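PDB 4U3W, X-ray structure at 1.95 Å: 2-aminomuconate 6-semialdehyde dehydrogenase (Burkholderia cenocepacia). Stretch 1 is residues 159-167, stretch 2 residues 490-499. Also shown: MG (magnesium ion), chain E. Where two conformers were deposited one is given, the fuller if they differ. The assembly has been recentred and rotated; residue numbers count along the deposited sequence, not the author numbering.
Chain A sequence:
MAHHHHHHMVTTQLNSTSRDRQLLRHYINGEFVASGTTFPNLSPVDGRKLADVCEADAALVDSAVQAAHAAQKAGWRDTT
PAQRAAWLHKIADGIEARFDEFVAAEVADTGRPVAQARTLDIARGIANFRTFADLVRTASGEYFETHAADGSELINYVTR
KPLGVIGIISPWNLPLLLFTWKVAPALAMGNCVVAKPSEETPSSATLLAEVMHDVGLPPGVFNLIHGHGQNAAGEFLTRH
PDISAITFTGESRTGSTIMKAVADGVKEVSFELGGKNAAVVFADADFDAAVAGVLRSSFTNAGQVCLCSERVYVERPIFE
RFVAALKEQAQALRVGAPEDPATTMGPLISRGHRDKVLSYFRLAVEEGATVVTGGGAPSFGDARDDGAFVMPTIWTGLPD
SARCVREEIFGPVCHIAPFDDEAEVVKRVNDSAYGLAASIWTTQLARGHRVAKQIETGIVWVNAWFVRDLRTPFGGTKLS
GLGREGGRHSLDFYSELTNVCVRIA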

ATOM      1  N   THR A 159      -4.664 -11.686   8.001  1.00 27.20           N
ATOM      2  CA  THR A 159      -6.110 -11.588   8.180  0.57 30.97           C
ATOM      3  C   THR A 159      -6.431 -10.650   9.351  1.00 34.88           C
ATOM      4  O   THR A 159      -5.571 -10.365  10.183  1.00 34.42           O
ATOM      5  CB  THR A 159      -6.760 -12.953   8.466  0.57 32.15           C
ATOM      6  OG1 THR A 159      -6.367 -13.417   9.777  0.57 29.82           O
ATOM      7  CG2 THR A 159      -6.348 -13.980   7.403  0.57 33.71           C
ATOM      8  N   ARG A 160      -7.663 -10.139   9.398  1.00 38.44           N
ATOM      9  CA  ARG A 160      -8.120  -9.261  10.494  1.00 39.89           C
ATOM     10  C   ARG A 160      -9.394  -9.892  10.994  1.00 40.78           C
ATOM     11  O   ARG A 160     -10.201 -10.394  10.189  1.00 43.63           O
ATOM     12  CB  ARG A 160      -8.370  -7.835  10.005  1.00 42.83           C
ATOM     13  CG  ARG A 160      -7.119  -7.042   9.583  1.00 45.62           C
ATOM     14  CD  ARG A 160      -7.528  -5.556   9.495  1.00 50.82           C
ATOM     15  NE  ARG A 160      -6.517  -4.646   8.964  1.00 55.87           N
ATOM     16  CZ  ARG A 160      -6.635  -3.993   7.799  1.00 61.25           C
ATOM     17  NH1 ARG A 160      -7.718  -4.161   7.046  1.00 63.26           N
ATOM     18  NH2 ARG A 160      -5.671  -3.172   7.368  1.00 61.51           N
ATOM     19  N   LYS A 161      -9.552  -9.972  12.312  1.00 36.94           N
ATOM     20  CA  LYS A 161     -10.811 -10.377  12.861  1.00 31.84           C
ATOM     21  C   LYS A 161     -11.113  -9.311  13.955  1.00 32.69           C
ATOM     22  O   LYS A 161     -10.209  -8.567  14.356  1.00 30.64           O
ATOM     23  CB  LYS A 161     -10.764 -11.853  13.417  1.00 37.44           C
ATOM     24  CG  LYS A 161      -9.711 -12.131  14.500  1.00 41.66           C
ATOM     25  CD  LYS A 161      -9.816 -13.591  15.184  1.00 43.61           C
ATOM     26  CE  LYS A 161      -9.361 -14.687  14.217  1.00 40.55           C
ATOM     27  NZ  LYS A 161      -7.956 -14.485  13.767  1.00 37.72           N
ATOM     28  N   PRO A 162     -12.350  -9.237  14.431  1.00 35.18           N
ATOM     29  CA  PRO A 162     -12.610  -8.239  15.479  1.00 35.87           C
ATOM     30  C   PRO A 162     -11.727  -8.462  16.732  1.00 36.91           C
ATOM     31  O   PRO A 162     -11.453  -9.651  17.022  1.00 33.67           O
ATOM     32  CB  PRO A 162     -14.076  -8.495  15.843  1.00 35.44           C
ATOM     33  CG  PRO A 162     -14.653  -9.390  14.784  1.00 38.25           C
ATOM     34  CD  PRO A 162     -13.518 -10.108  14.159  1.00 38.96           C
ATOM     35  N   LEU A 163     -11.318  -7.399  17.453  1.00 35.88           N
ATOM     36  CA  LEU A 163     -10.818  -7.549  18.853  1.00 37.62           C
ATOM     37  C   LEU A 163     -11.825  -8.269  19.754  1.00 37.03           C
ATOM     38  O   LEU A 163     -11.462  -9.133  20.568  1.00 39.05           O
ATOM     39  CB  LEU A 163     -10.501  -6.195  19.481  1.00 42.63           C
ATOM     40  CG  LEU A 163      -9.315  -5.356  19.013  1.00 43.65           C
ATOM     41  CD1 LEU A 163      -9.226  -4.031  19.783  1.00 38.02           C
ATOM     42  CD2 LEU A 163      -8.067  -6.167  19.269  1.00 47.29           C
ATOM     43  N   GLY A 164     -13.102  -7.920  19.616  1.00 33.95           N
ATOM     44  CA  GLY A 164     -14.137  -8.554  20.410  1.00 32.42           C
ATOM     45  C   GLY A 164     -15.160  -7.536  20.889  1.00 34.56           C
ATOM     46  O   GLY A 164     -16.153  -7.235  20.165  1.00 31.44           O
ATOM     47  N   VAL A 165     -14.930  -7.036  22.108  1.00 32.18           N
ATOM     48  CA  VAL A 165     -15.816  -6.076  22.730  1.00 29.74           C
ATOM     49  C   VAL A 165     -15.025  -4.782  22.967  1.00 28.88           C
ATOM     50  O   VAL A 165     -14.023  -4.762  23.688  1.00 32.68           O
ATOM     51  CB  VAL A 165     -16.375  -6.576  24.070  1.00 31.64           C
ATOM     52  CG1 VAL A 165     -17.286  -5.506  24.669  1.00 33.25           C
ATOM     53  CG2 VAL A 165     -17.143  -7.924  23.876  1.00 32.90           C
ATOM     54  N   ILE A 166     -15.475  -3.697  22.366  1.00 28.72           N
ATOM     55  CA  ILE A 166     -14.772  -2.426  22.534  1.00 28.60           C
ATOM     56  C   ILE A 166     -15.501  -1.584  23.565  1.00 27.12           C
ATOM     57  O   ILE A 166     -16.683  -1.375  23.404  1.00 28.02           O
ATOM     58  CB  ILE A 166     -14.738  -1.612  21.244  1.00 29.67           C
ATOM     59  CG1 ILE A 166     -14.221  -2.470  20.091  1.00 29.79           C
ATOM     60  CG2 ILE A 166     -13.882  -0.306  21.482  1.00 26.68           C
ATOM     61  CD1 ILE A 166     -12.762  -2.726  20.174  1.00 31.22           C
ATOM     62  N   GLY A 167     -14.795  -1.083  24.580  1.00 27.59           N
ATOM     63  CA  GLY A 167     -15.380  -0.166  25.530  1.00 31.24           C
ATOM     64  C   GLY A 167     -15.076   1.267  25.072  1.00 30.89           C
ATOM     65  O   GLY A 167     -13.922   1.582  24.794  1.00 32.04           O
TER
HETATM   66 MG    MG E 503      -5.197  -4.554  16.042  1.00 33.22          MG
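Stretch 2, residues 490-499: SLDFYSELTN

Stretch 2 enters as the last turn of a helix, residues 490-493, leaves helical geometry at Tyr494, and continues as a strand from Ser495 to Asn499. That strand runs antiparallel to the strand Thr159-Pro162, the two N-to-C directions making an angle of 149° and the axes approaching to 4.4 Å.

The register pairs Thr159 with Thr498, Arg160 with Leu497, Lys161 with Glu496 and Pro162 with Ser495. Thr159 and Thr498 form one hydrogen-bonded pair: Thr159 N donates to Thr498 O at 2.8 Å, and Thr498 N returns the bond to Thr159 O at 2.9 Å. Two residues along, Lys161 N donates to Glu496 O at 3.1 Å and Glu496 N to Lys161 O at 2.8 Å. Between these rings lies the non-hydrogen-bonded pair Arg160-Leu497, where the backbones come close enough for CA-H...O contacts: Leu497 CA lies 3.4 Å from Thr159 O, and Arg160 CA 3.4 Å from Glu496 O. Pro162, which has no amide hydrogen, fits the next non-hydrogen-bonded position, where none is required; its CA is 4.5 Å from that of Ser495.

Thr159, Lys161, Glu496 and Thr498 share one face of the sheet. The beta-branched threonines suit extended backbone, and Thr159 OG1 adds a weak hydrogen bond to Thr498 O at 3.5 Å. The flexible chain of Lys161 brings NZ within 3.1 Å of Thr498 OG1; each of these atoms has a hydrogen-bonding partner elsewhere in the structure.

Arg160 and Leu497 occupy the other face. Arginine is long enough to reach back to the helix, where its NE and NH2 both donate to Asp492 OD1, at 2.8 and 2.9 Å, in a salt bridge; Asp492 OD2 is satisfied elsewhere in the structure. Leu491 CB covers one face of the guanidinium, leaving the polar edge free to meet the carboxylate.

Beyond the strand, Leu163 bends its side chain back, placing CD1 3.3 Å from Phe493 O and CD2 3.5 Å from Glu496 OE2. The positive phi of Gly164 suits glycine, since a CB would be jammed against the preceding carbonyl oxygen. Ile166 then sets CD1 3.9 Å from CD1 of Tyr494, at the edge of its ring.

The helix-to-strand junction also binds magnesium: MG lies 2.3 Å from Asp492 O and 2.0 Å from Ser495 O, with water 1 at 2.3 Å and water 2 at 2.5 Å from MG as further ligands. Water 1 donates to Phe493 O at 2.7 Å. Water 2 donates to Glu496 OE1 at 2.7 Å and accepts from Leu497 N at 3.1 Å, satisfying an amide that points away from stretch 1.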

ATOM      1  N   SER A 490      -7.555   2.921  11.901  1.00 38.16           N
ATOM      2  CA  SER A 490      -8.780   2.446  12.556  1.00 37.84           C
ATOM      3  C   SER A 490      -9.036   0.969  12.192  1.00 37.51           C
ATOM      4  O   SER A 490      -9.366   0.140  13.056  1.00 38.39           O
ATOM      5  CB  SER A 490      -9.968   3.342  12.192  1.00 37.53           C
ATOM      6  OG  SER A 490      -9.849   4.623  12.815  1.00 37.78           O
ATOM      7  N   LEU A 491      -8.842   0.632  10.925  1.00 37.32           N
ATOM      8  CA  LEU A 491      -8.976  -0.746  10.486  1.00 40.57           C
ATOM      9  C   LEU A 491      -8.091  -1.690  11.355  1.00 40.14           C
ATOM     10  O   LEU A 491      -8.544  -2.767  11.777  1.00 39.29           O
ATOM     11  CB  LEU A 491      -8.553  -0.873   9.020  1.00 36.96           C
ATOM     12  CG  LEU A 491      -9.444  -0.170   7.964  1.00 42.52           C
ATOM     13  CD1 LEU A 491      -9.085  -0.620   6.515  1.00 50.39           C
ATOM     14  CD2 LEU A 491     -10.965  -0.203   8.221  1.00 40.55           C
ATOM     15  N   ASP A 492      -6.838  -1.283  11.588  1.00 37.72           N
ATOM     16  CA  ASP A 492      -5.896  -2.100  12.342  1.00 38.01           C
ATOM     17  C   ASP A 492      -6.189  -2.036  13.841  1.00 38.22           C
ATOM     18  O   ASP A 492      -6.106  -3.074  14.509  1.00 38.17           O
ATOM     19  CB  ASP A 492      -4.439  -1.678  12.099  1.00 38.63           C
ATOM     20  CG  ASP A 492      -3.942  -2.075  10.723  1.00 44.90           C
ATOM     21  OD1 ASP A 492      -4.583  -2.942  10.066  1.00 40.37           O
ATOM     22  OD2 ASP A 492      -2.906  -1.521  10.324  1.00 45.98           O
ATOM     23  N   PHE A 493      -6.565  -0.864  14.365  1.00 38.44           N
ATOM     24  CA  PHE A 493      -6.764  -0.808  15.807  1.00 38.75           C
ATOM     25  C   PHE A 493      -7.942  -1.679  16.260  1.00 38.43           C
ATOM     26  O   PHE A 493      -7.842  -2.392  17.257  1.00 38.52           O
ATOM     27  CB  PHE A 493      -7.021   0.589  16.337  1.00 39.05           C
ATOM     28  CG  PHE A 493      -7.317   0.578  17.797  1.00 39.41           C
ATOM     29  CD1 PHE A 493      -6.284   0.370  18.708  1.00 40.06           C
ATOM     30  CD2 PHE A 493      -8.627   0.708  18.283  1.00 39.19           C
ATOM     31  CE1 PHE A 493      -6.539   0.318  20.107  1.00 40.50           C
ATOM     32  CE2 PHE A 493      -8.902   0.649  19.667  1.00 39.61           C
ATOM     33  CZ  PHE A 493      -7.854   0.464  20.584  1.00 44.36           C
ATOM     34  N   TYR A 494      -9.063  -1.562  15.569  1.00 37.84           N
ATOM     35  CA  TYR A 494     -10.265  -2.266  15.969  1.00 37.51           C
ATOM     36  C   TYR A 494     -10.295  -3.743  15.519  1.00 37.07           C
ATOM     37  O   TYR A 494     -11.368  -4.367  15.574  1.00 36.73           O
ATOM     38  CB  TYR A 494     -11.497  -1.528  15.439  1.00 37.24           C
ATOM     39  CG  TYR A 494     -11.668  -0.162  16.099  1.00 38.27           C
ATOM     40  CD1 TYR A 494     -12.275  -0.036  17.365  1.00 37.91           C
ATOM     41  CD2 TYR A 494     -11.202   0.994  15.471  1.00 37.70           C
ATOM     42  CE1 TYR A 494     -12.408   1.213  17.978  1.00 38.26           C
ATOM     43  CE2 TYR A 494     -11.334   2.244  16.060  1.00 37.98           C
ATOM     44  CZ  TYR A 494     -11.940   2.361  17.300  1.00 39.31           C
ATOM     45  OH  TYR A 494     -12.053   3.599  17.869  1.00 38.52           O
ATOM     46  N   SER A 495      -9.145  -4.268  15.067  1.00 37.10           N
ATOM     47  CA  SER A 495      -8.988  -5.672  14.665  1.00 39.88           C
ATOM     48  C   SER A 495      -7.777  -6.350  15.311  1.00 41.39           C
ATOM     49  O   SER A 495      -6.766  -5.683  15.560  1.00 37.56           O
ATOM     50  CB  SER A 495      -8.813  -5.803  13.138  1.00 39.45           C
ATOM     51  OG  SER A 495      -9.993  -5.450  12.474  1.00 40.08           O
ATOM     52  N   GLU A 496      -7.843  -7.675  15.483  1.00 36.62           N
ATOM     53  CA  GLU A 496      -6.604  -8.417  15.738  1.00 36.83           C
ATOM     54  C   GLU A 496      -6.052  -8.868  14.364  1.00 37.36           C
ATOM     55  O   GLU A 496      -6.787  -9.476  13.583  1.00 35.88           O
ATOM     56  CB  GLU A 496      -6.805  -9.639  16.656  1.00 38.24           C
ATOM     57  CG  GLU A 496      -6.758  -9.333  18.224  1.00 47.19           C
ATOM     58  CD  GLU A 496      -5.418  -8.717  18.796  1.00 38.10           C
ATOM     59  OE1 GLU A 496      -4.383  -8.659  18.136  1.00 41.97           O
ATOM     60  OE2 GLU A 496      -5.422  -8.275  19.956  1.00 46.40           O
ATOM     61  N   LEU A 497      -4.791  -8.530  14.082  1.00 37.00           N
ATOM     62  CA  LEU A 497      -4.085  -9.014  12.885  1.00 37.80           C
ATOM     63  C   LEU A 497      -3.593 -10.423  13.162  1.00 36.58           C
ATOM     64  O   LEU A 497      -2.981 -10.653  14.215  1.00 36.97           O
ATOM     65  CB  LEU A 497      -2.881  -8.152  12.549  1.00 37.58           C
ATOM     66  CG  LEU A 497      -3.162  -6.902  11.738  1.00 41.37           C
ATOM     67  CD1 LEU A 497      -4.205  -6.034  12.449  1.00 39.56           C
ATOM     68  CD2 LEU A 497      -1.846  -6.141  11.444  1.00 39.74           C
ATOM     69  N   THR A 498      -3.812 -11.329  12.219  1.00 35.97           N
ATOM     70  CA  THR A 498      -3.199 -12.642  12.306  1.00 35.68           C
ATOM     71  C   THR A 498      -2.410 -12.894  11.031  1.00 35.71           C
ATOM     72  O   THR A 498      -2.945 -12.724   9.943  1.00 35.42           O
ATOM     73  CB  THR A 498      -4.240 -13.784  12.491  1.00 34.82           C
ATOM     74  OG1 THR A 498      -4.975 -13.572  13.698  1.00 35.96           O
ATOM     75  CG2 THR A 498      -3.515 -15.231  12.547  1.00 34.44           C
ATOM     76  N   ASN A 499      -1.142 -13.223  11.179  1.00 36.15           N
ATOM     77  CA  ASN A 499      -0.352 -13.695  10.052  1.00 36.17           C
ATOM     78  C   ASN A 499      -0.513 -15.229   9.946  1.00 35.36           C
ATOM     79  O   ASN A 499      -0.209 -15.943  10.909  1.00 35.27           O
ATOM     80  CB  ASN A 499       1.114 -13.295  10.216  1.00 37.13           C
ATOM     81  CG  ASN A 499       1.951 -13.627   8.975  1.00 42.46           C
ATOM     82  OD1 ASN A 499       1.679 -13.133   7.877  1.00 45.92           O
ATOM     83  ND2 ASN A 499       2.954 -14.478   9.142  1.00 37.50           N
TER
HETATM   84  O   HOH W   1      -5.415  -3.376  17.972  1.00 33.37           O
HETATM   85  O   HOH W   2      -3.834  -6.665  16.380  1.00 35.51           O